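Side-chain contacts in lysozyme C (PDB 5XUW), which hydrolyses the beta-1,4 linkages of bacterial peptidoglycan as a calcium-binding, monomeric c-type lysozyme with a bacteriolytic function: residues A[15-18]-A[19-22]; A[86-89]-A[90-93]; A[109-112]-A[113-117]; A[122-125]-A[126-129]. One frame throughout, in Å; residues are numbered along the deposited sequence.

Interaction 1 of 4, residues A[15-18]-A[19-22]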
# COMPACT_ATOMS: atom_id res chain seq x y z
N GLN A 15 -3.14 -0.86 -13.43
CA GLN A 15 -4.33 -0.97 -12.58
C GLN A 15 -4.96 0.40 -12.24
O GLN A 15 -5.61 0.54 -11.21
CB GLN A 15 -3.99 -1.72 -11.29
CG GLN A 15 -3.43 -3.12 -11.49
CD GLN A 15 -4.45 -4.09 -12.06
OE1 GLN A 15 -5.56 -4.22 -11.54
NE2 GLN A 15 -4.08 -4.77 -13.12
N GLU A 16 -4.73 1.41 -13.08
CA GLU A 16 -5.41 2.71 -13.00
C GLU A 16 -5.14 3.50 -11.72
O GLU A 16 -5.99 4.26 -11.26
CB GLU A 16 -6.92 2.56 -13.27
CG GLU A 16 -7.21 2.03 -14.67
CD GLU A 16 -8.69 1.97 -15.00
OE1 GLU A 16 -9.00 1.78 -16.20
OE2 GLU A 16 -9.54 2.11 -14.09
N MET A 17 -3.94 3.35 -11.15
CA MET A 17 -3.61 4.04 -9.89
C MET A 17 -3.13 5.47 -10.06
O MET A 17 -3.14 6.23 -9.08
CB MET A 17 -2.58 3.26 -9.08
CG MET A 17 -3.12 1.95 -8.53
SD MET A 17 -4.40 2.25 -7.30
CE MET A 17 -3.45 2.26 -5.79
N ASP A 18 -2.70 5.85 -11.26
CA ASP A 18 -2.22 7.22 -11.46
C ASP A 18 -3.35 8.22 -11.27
O ASP A 18 -4.33 8.21 -12.02
CB ASP A 18 -1.57 7.42 -12.83
CG ASP A 18 -0.92 8.78 -12.97
OD1 ASP A 18 -0.40 9.31 -11.96
OD2 ASP A 18 -0.93 9.33 -14.08
N GLY A 19 -3.22 9.07 -10.25
CA GLY A 19 -4.26 10.03 -9.91
C GLY A 19 -5.42 9.45 -9.12
O GLY A 19 -6.37 10.16 -8.80
N PHE A 20 -5.35 8.16 -8.76
CA PHE A 20 -6.42 7.56 -8.00
C PHE A 20 -6.47 8.18 -6.61
O PHE A 20 -5.46 8.26 -5.91
CB PHE A 20 -6.30 6.04 -7.87
CG PHE A 20 -7.55 5.42 -7.33
CD1 PHE A 20 -8.55 4.97 -8.19
CD2 PHE A 20 -7.77 5.37 -5.96
CE1 PHE A 20 -9.72 4.43 -7.68
CE2 PHE A 20 -8.94 4.83 -5.45
CZ PHE A 20 -9.92 4.37 -6.31
N GLY A 21 -7.66 8.64 -6.22
CA GLY A 21 -7.83 9.41 -4.99
C GLY A 21 -7.16 10.77 -5.01
O GLY A 21 -7.02 11.40 -3.97
N GLY A 22 -6.77 11.24 -6.20
CA GLY A 22 -6.02 12.48 -6.37
C GLY A 22 -4.50 12.37 -6.27
O GLY A 22 -3.80 13.37 -6.46
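Gly19 opens the second half of this local contact, following directly on Asp18, whose carboxylate stands beside the peptide between the two residues but does not bond to it. Asp18 has CG anti to its own N (chi1 -173°), and OD1 accepts a hydrogen bond from the backbone N of Leu25, at the start of helix 25-36. Gly19 has a positive phi of 80°, as expected at the third position of a type II beta turn running from Met17 to Phe20.

Phe20 completes the turn. Its N donates to Met17 O over 3.0 Å, a fairly straight bond with 163° at the hydrogen, although the donor lies well above the carbonyl plane. The bond from CA to CB of Phe20 points toward residues 15-18, putting CB 3.4 Å from Met17 O and 3.8 Å from Glu16 O; the ring then leads away from the turn. The thioether of Met17 approaches the ring obliquely: SD comes within 4.3 Å of Phe20 CB and lies 5.1 Å from the ring centroid, a Met-aromatic contact rather than a stack. Both side chains also touch Lys96 on helix 89-100, which joins the turn to that helix.

Beyond Phe20, the N of Gly22 bonds back to Gly19 O over 2.8 Å, a second tight reversal after the first. The whole segment leads on from helix 5-14, which ends in a Schellman motif that includes a bond from Met17 N to Leu12 O and has Glu16, at positive phi, as its C-prime residue; the type II turn of Met17 to Phe20 follows directly.

Interaction 2 of 4, residues A[86-89]-A[90-93]. With CA (calcium ion), chain C.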
# COMPACT_ATOMS: atom_id res chain seq x y z
N ASP A 86 2.24 -13.23 -4.32
CA ASP A 86 2.99 -12.44 -5.31
C ASP A 86 2.11 -11.45 -6.05
O ASP A 86 2.61 -10.41 -6.48
CB ASP A 86 3.70 -13.34 -6.33
CG ASP A 86 4.91 -14.05 -5.76
OD1 ASP A 86 5.19 -13.92 -4.55
OD2 ASP A 86 5.60 -14.73 -6.54
N ASN A 87 0.83 -11.79 -6.24
CA ASN A 87 -0.05 -10.96 -7.06
C ASN A 87 -0.69 -9.89 -6.19
O ASN A 87 -1.19 -10.21 -5.13
CB ASN A 87 -1.11 -11.81 -7.74
CG ASN A 87 -1.83 -11.04 -8.82
OD1 ASN A 87 -1.35 -10.93 -9.95
ND2 ASN A 87 -2.97 -10.49 -8.49
N ILE A 88 -0.67 -8.64 -6.64
CA ILE A 88 -1.11 -7.51 -5.80
C ILE A 88 -2.42 -6.87 -6.25
O ILE A 88 -2.78 -5.80 -5.76
CB ILE A 88 -0.01 -6.43 -5.65
CG1 ILE A 88 0.34 -5.76 -6.99
CG2 ILE A 88 1.23 -7.03 -5.01
CD1 ILE A 88 1.09 -4.46 -6.83
N ASP A 89 -3.14 -7.50 -7.17
CA ASP A 89 -4.42 -6.95 -7.62
C ASP A 89 -5.40 -6.74 -6.47
O ASP A 89 -6.04 -5.68 -6.41
CB ASP A 89 -5.05 -7.83 -8.70
CG ASP A 89 -4.31 -7.76 -10.03
OD1 ASP A 89 -3.38 -6.94 -10.17
OD2 ASP A 89 -4.65 -8.56 -10.94
N ASP A 90 -5.50 -7.72 -5.57
CA ASP A 90 -6.41 -7.58 -4.43
C ASP A 90 -5.86 -6.58 -3.40
O ASP A 90 -6.63 -5.83 -2.78
CB ASP A 90 -6.82 -8.92 -3.81
CG ASP A 90 -5.66 -9.83 -3.47
OD1 ASP A 90 -4.50 -9.38 -3.46
OD2 ASP A 90 -5.91 -11.04 -3.23
N ASP A 91 -4.54 -6.53 -3.26
CA ASP A 91 -3.89 -5.47 -2.44
C ASP A 91 -4.24 -4.08 -2.98
O ASP A 91 -4.55 -3.15 -2.21
CB ASP A 91 -2.36 -5.59 -2.41
CG ASP A 91 -1.88 -6.94 -1.92
OD1 ASP A 91 -2.16 -7.95 -2.60
OD2 ASP A 91 -1.19 -6.99 -0.88
N ILE A 92 -4.18 -3.94 -4.30
CA ILE A 92 -4.49 -2.66 -4.96
C ILE A 92 -5.95 -2.28 -4.77
O ILE A 92 -6.27 -1.14 -4.45
CB ILE A 92 -4.15 -2.72 -6.47
CG1 ILE A 92 -2.62 -2.71 -6.67
CG2 ILE A 92 -4.79 -1.56 -7.23
CD1 ILE A 92 -2.18 -3.15 -8.04
N SER A 93 -6.85 -3.23 -5.01
CA SER A 93 -8.27 -2.96 -4.79
C SER A 93 -8.54 -2.51 -3.36
O SER A 93 -9.34 -1.60 -3.15
CB SER A 93 -9.13 -4.16 -5.16
OG SER A 93 -8.68 -5.30 -4.47
CA CA C . -2.31 -10.37 -3.03
O HOH W 1 -3.53 -11.94 -4.29
O HOH W 2 -0.10 -9.83 -2.23
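Ile88 lays its CD1 against CD1 of Ile92, one helical turn on, with 3.7 Å between the methyls as the two side chains pass at a slant. The Ile92 branch also lies close over the backbone of Ile88, where CG1 is 3.2 Å from Ile88 O. That carbonyl takes the N-H of Ile92 over 2.7 Å, the donor approaching nearly end-on at 162°, and so begins the hydrogen-bond ladder of the helix from the N-cap residue Ile88.

On another side of this turn three oxygens converge on a calcium ion. The main-chain O of Asn87 binds at 2.4 Å, and Asp90 and Asp91 each give a single carboxylate oxygen, OD1. With chi1 of 51°, the CG of Asp90 sits between its own N and carbonyl carbon, which brings OD1 to the metal while OD2 takes a weak hydrogen bond from a metal-bound water. Asp91 instead has CG beside its own N, and its OD1 binds at 2.5 Å while standing 3.4 Å from Ile88 CA. The two OD1 atoms are only 2.9 Å apart, a closeness that the shared cation probably makes tolerable. Two waters, with Lys82 O and Asp85 OD1, complete the seven ligands.

Ser93 OG returns to Asp90 O, a bond of 2.7 Å within the first turn. Asp89 directs its carboxylate to a salt bridge with Lys11. The calcium loop thus leads into the start of helix 89-100, where the N-cap residue Ile88 and Ile92 both pack on Leu12 of helix 5-14, while Ile88 also meets Leu56 from a loop.

Interaction 3 of 4, residues A[109-112]-A[113-117]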
# COMPACT_ATOMS: atom_id res chain seq x y z
N LYS A 109 1.41 5.62 7.59
CA LYS A 109 2.34 6.44 8.39
C LYS A 109 3.72 6.59 7.73
O LYS A 109 4.35 7.64 7.86
CB LYS A 109 2.48 5.87 9.79
CG LYS A 109 1.17 5.89 10.58
CD LYS A 109 1.44 5.91 12.08
CE LYS A 109 0.20 5.54 12.89
NZ LYS A 109 0.50 5.49 14.35
N ALA A 110 4.19 5.56 7.03
CA ALA A 110 5.50 5.66 6.36
C ALA A 110 5.43 6.63 5.16
O ALA A 110 6.41 7.34 4.89
CB ALA A 110 6.00 4.29 5.94
N TRP A 111 4.29 6.68 4.48
CA TRP A 111 4.07 7.69 3.44
C TRP A 111 4.11 9.09 4.05
O TRP A 111 4.77 10.00 3.52
CB TRP A 111 2.76 7.44 2.69
CG TRP A 111 2.48 8.49 1.66
CD1 TRP A 111 2.96 8.54 0.38
CD2 TRP A 111 1.69 9.66 1.84
NE1 TRP A 111 2.52 9.69 -0.25
CE2 TRP A 111 1.73 10.39 0.62
CE3 TRP A 111 0.94 10.16 2.91
CZ2 TRP A 111 1.05 11.59 0.45
CZ3 TRP A 111 0.27 11.36 2.74
CH2 TRP A 111 0.32 12.05 1.51
N VAL A 112 3.42 9.27 5.17
CA VAL A 112 3.45 10.57 5.86
C VAL A 112 4.88 10.99 6.19
O VAL A 112 5.27 12.13 5.95
CB VAL A 112 2.61 10.56 7.15
CG1 VAL A 112 2.80 11.85 7.94
CG2 VAL A 112 1.13 10.35 6.82
N LYS A 113 5.65 10.06 6.75
CA LYS A 113 7.00 10.37 7.25
C LYS A 113 8.00 10.66 6.14
O LYS A 113 8.83 11.54 6.29
CB LYS A 113 7.51 9.22 8.13
CG LYS A 113 8.89 9.45 8.73
CD LYS A 113 9.24 8.38 9.75
CE LYS A 113 10.53 8.73 10.48
NZ LYS A 113 11.00 7.61 11.35
N HIS A 114 7.92 9.92 5.04
CA HIS A 114 8.95 9.94 4.00
C HIS A 114 8.57 10.55 2.65
O HIS A 114 9.45 11.00 1.93
CB HIS A 114 9.45 8.51 3.77
CG HIS A 114 10.12 7.92 4.97
ND1 HIS A 114 9.52 6.96 5.76
CD2 HIS A 114 11.33 8.17 5.53
CE1 HIS A 114 10.34 6.64 6.75
NE2 HIS A 114 11.44 7.35 6.63
N CYS A 115 7.28 10.55 2.30
CA CYS A 115 6.82 10.94 0.96
C CYS A 115 5.97 12.20 0.93
O CYS A 115 6.07 12.99 -0.00
CB CYS A 115 5.99 9.82 0.35
SG CYS A 115 6.77 8.18 0.34
N LYS A 116 5.10 12.37 1.93
CA LYS A 116 4.17 13.50 1.94
C LYS A 116 4.91 14.83 1.89
O LYS A 116 5.90 15.00 2.58
CB LYS A 116 3.28 13.45 3.19
CG LYS A 116 2.17 14.49 3.19
CD LYS A 116 1.33 14.39 4.46
CE LYS A 116 0.34 15.53 4.56
NZ LYS A 116 0.46 16.21 5.88
N ASP A 117 4.43 15.74 1.05
CA ASP A 117 5.01 17.08 0.87
C ASP A 117 6.44 17.10 0.31
O ASP A 117 7.13 18.13 0.40
CB ASP A 117 4.93 17.90 2.17
CG ASP A 117 3.52 18.05 2.68
OD1 ASP A 117 2.60 18.27 1.87
OD2 ASP A 117 3.33 17.96 3.91
O HOH W 3 7.32 13.50 4.43
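Helical i to i+4 bonds run through this segment and close at Trp111 O, which accepts Cys115 N (i+4) at 2.8 Å and Lys116 N (i+5) at 2.9 Å from opposite faces of its carbonyl plane. This brings Lys116 back over the indole. Its CB lies 3.8 Å from the centroid of the six-membered ring, 16° off the normal, in a CH-pi contact, and CG and CD continue across the outer edge of that ring, with CG 3.5 Å from CH2. Trp111 has CG anti to its N (chi1 178°), which lays the ring along the chain that follows. Cys115 approaches the pyrrole end, its CB 3.3 Å from CD1 and its SG obliquely placed near the five-membered ring.

One residue earlier, Ala110 O is gripped twice by His114, by its N and, at 3.3 Å, by ND1 of the imidazole, a long, bent bond that would restrain the ring's rotation. Lys113 CG also covers part of one face of that ring.

Helix 109-114 and the residue after it pack against helix 25-36: Trp111 NE1 bonds Asn27 OD1, Cys115 forms its disulfide with Cys30, His114 stacks on Tyr34, and Ala110 N bonds the predicted active-site residue Glu35.

Interaction 4 of 4, residues A[122-125]-A[126-129]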
# COMPACT_ATOMS: atom_id res chain seq x y z
N GLU A 122 11.24 13.60 -9.91
CA GLU A 122 12.26 12.72 -10.51
C GLU A 122 12.21 11.28 -9.96
O GLU A 122 13.01 10.44 -10.37
CB GLU A 122 13.66 13.29 -10.27
CG GLU A 122 13.84 14.73 -10.73
CD GLU A 122 15.23 15.28 -10.43
OE1 GLU A 122 16.03 14.60 -9.73
OE2 GLU A 122 15.53 16.40 -10.88
N TYR A 123 11.28 11.00 -9.05
CA TYR A 123 11.23 9.72 -8.33
C TYR A 123 11.03 8.53 -9.29
O TYR A 123 11.64 7.48 -9.11
CB TYR A 123 10.15 9.77 -7.23
CG TYR A 123 9.99 8.49 -6.42
CD1 TYR A 123 10.97 8.08 -5.51
CD2 TYR A 123 8.85 7.70 -6.54
CE1 TYR A 123 10.83 6.91 -4.76
CE2 TYR A 123 8.69 6.54 -5.81
CZ TYR A 123 9.67 6.13 -4.92
OH TYR A 123 9.50 4.96 -4.20
N LEU A 124 10.20 8.71 -10.31
CA LEU A 124 9.99 7.69 -11.33
C LEU A 124 10.68 8.02 -12.66
O LEU A 124 10.29 7.50 -13.71
CB LEU A 124 8.49 7.46 -11.55
CG LEU A 124 7.69 7.03 -10.32
CD1 LEU A 124 6.23 6.81 -10.71
CD2 LEU A 124 8.29 5.80 -9.65
N ALA A 125 11.74 8.82 -12.61
CA ALA A 125 12.41 9.28 -13.83
C ALA A 125 12.99 8.12 -14.63
O ALA A 125 12.93 8.11 -15.84
CB ALA A 125 13.49 10.31 -13.50
N SER A 126 13.51 7.11 -13.94
CA SER A 126 14.04 5.92 -14.61
C SER A 126 12.96 5.02 -15.24
O SER A 126 13.29 4.16 -16.06
CB SER A 126 14.92 5.12 -13.64
OG SER A 126 14.20 4.71 -12.49
N CYS A 127 11.69 5.21 -14.88
CA CYS A 127 10.60 4.39 -15.40
C CYS A 127 9.92 4.95 -16.67
O CYS A 127 9.03 4.31 -17.20
CB CYS A 127 9.53 4.20 -14.31
SG CYS A 127 10.21 3.93 -12.66
N ASN A 128 10.32 6.12 -17.16
CA ASN A 128 9.65 6.65 -18.37
C ASN A 128 10.49 7.61 -19.21
O ASN A 128 11.41 8.26 -18.71
CB ASN A 128 8.28 7.25 -18.01
CG ASN A 128 8.25 7.88 -16.63
OD1 ASN A 128 9.22 8.48 -16.18
ND2 ASN A 128 7.12 7.73 -15.94
N LEU A 129 10.16 7.67 -20.50
CA LEU A 129 10.93 8.45 -21.48
C LEU A 129 10.63 9.95 -21.37
O LEU A 129 9.86 10.51 -22.15
CB LEU A 129 10.63 7.95 -22.90
O HOH W 4 13.79 6.83 -11.10
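This is a surface turn near the C-terminus, in the loop after helix 109-114, where Leu124 packs against the disulfide sulfur of Cys127 three residues on. CD2 of Leu124 lies 4.0 Å from Cys127 SG, and its CB is 4.1 Å from the same atom. On the backbone, Cys127 N donates to Leu124 O over 2.9 Å, at 148° and from well above the carbonyl plane. With SG anti to its carbonyl carbon (chi1 -40°), Cys127 turns the sulfur back alongside Leu124.

Two reversals overlap here: a type I beta turn from Glu122 to Ala125, closed by Ala125 N to Glu122 O, leads into a short 3-10 segment that reaches Cys127. A water spans the join, donating to Tyr123 O at 3.0 Å and accepting from Ser126 N at 2.9 Å.

Cys127 is tied to Cys6 of helix 5-14, the disulfide that fastens the C-terminal end of the chain to its beginning, and its carbonyl takes a hydrogen bond from His10 NE2. Leu124 reaches both Ala9 of helix 5-14 and Leu25 and Ala26 of helix 25-36. Tyr123 hydrogen-bonds Glu33 through OH and lies in a cation-pi contact with Lys5.

The four contacts follow one another along the chain, and each is local. Interactions 1 and 2 touch directly, their centres 14 Å apart, because Met17 SD and Gln15 CG pack against Ile92 on helix 89-100; the turn after helix 5-14 thereby meets the helix that starts at the calcium site. Interactions 2 and 3 lie on opposite sides of the chain's centre, about 22 Å apart, on the consecutive helices 89-100 and 109-114. Interaction 4 lies about 20 Å from interaction 3, centre to centre. Its disulfide ties it to helix 5-14, whereas that of interaction 3 leads to helix 25-36, so the later half of the chain is bonded covalently back onto both early helices.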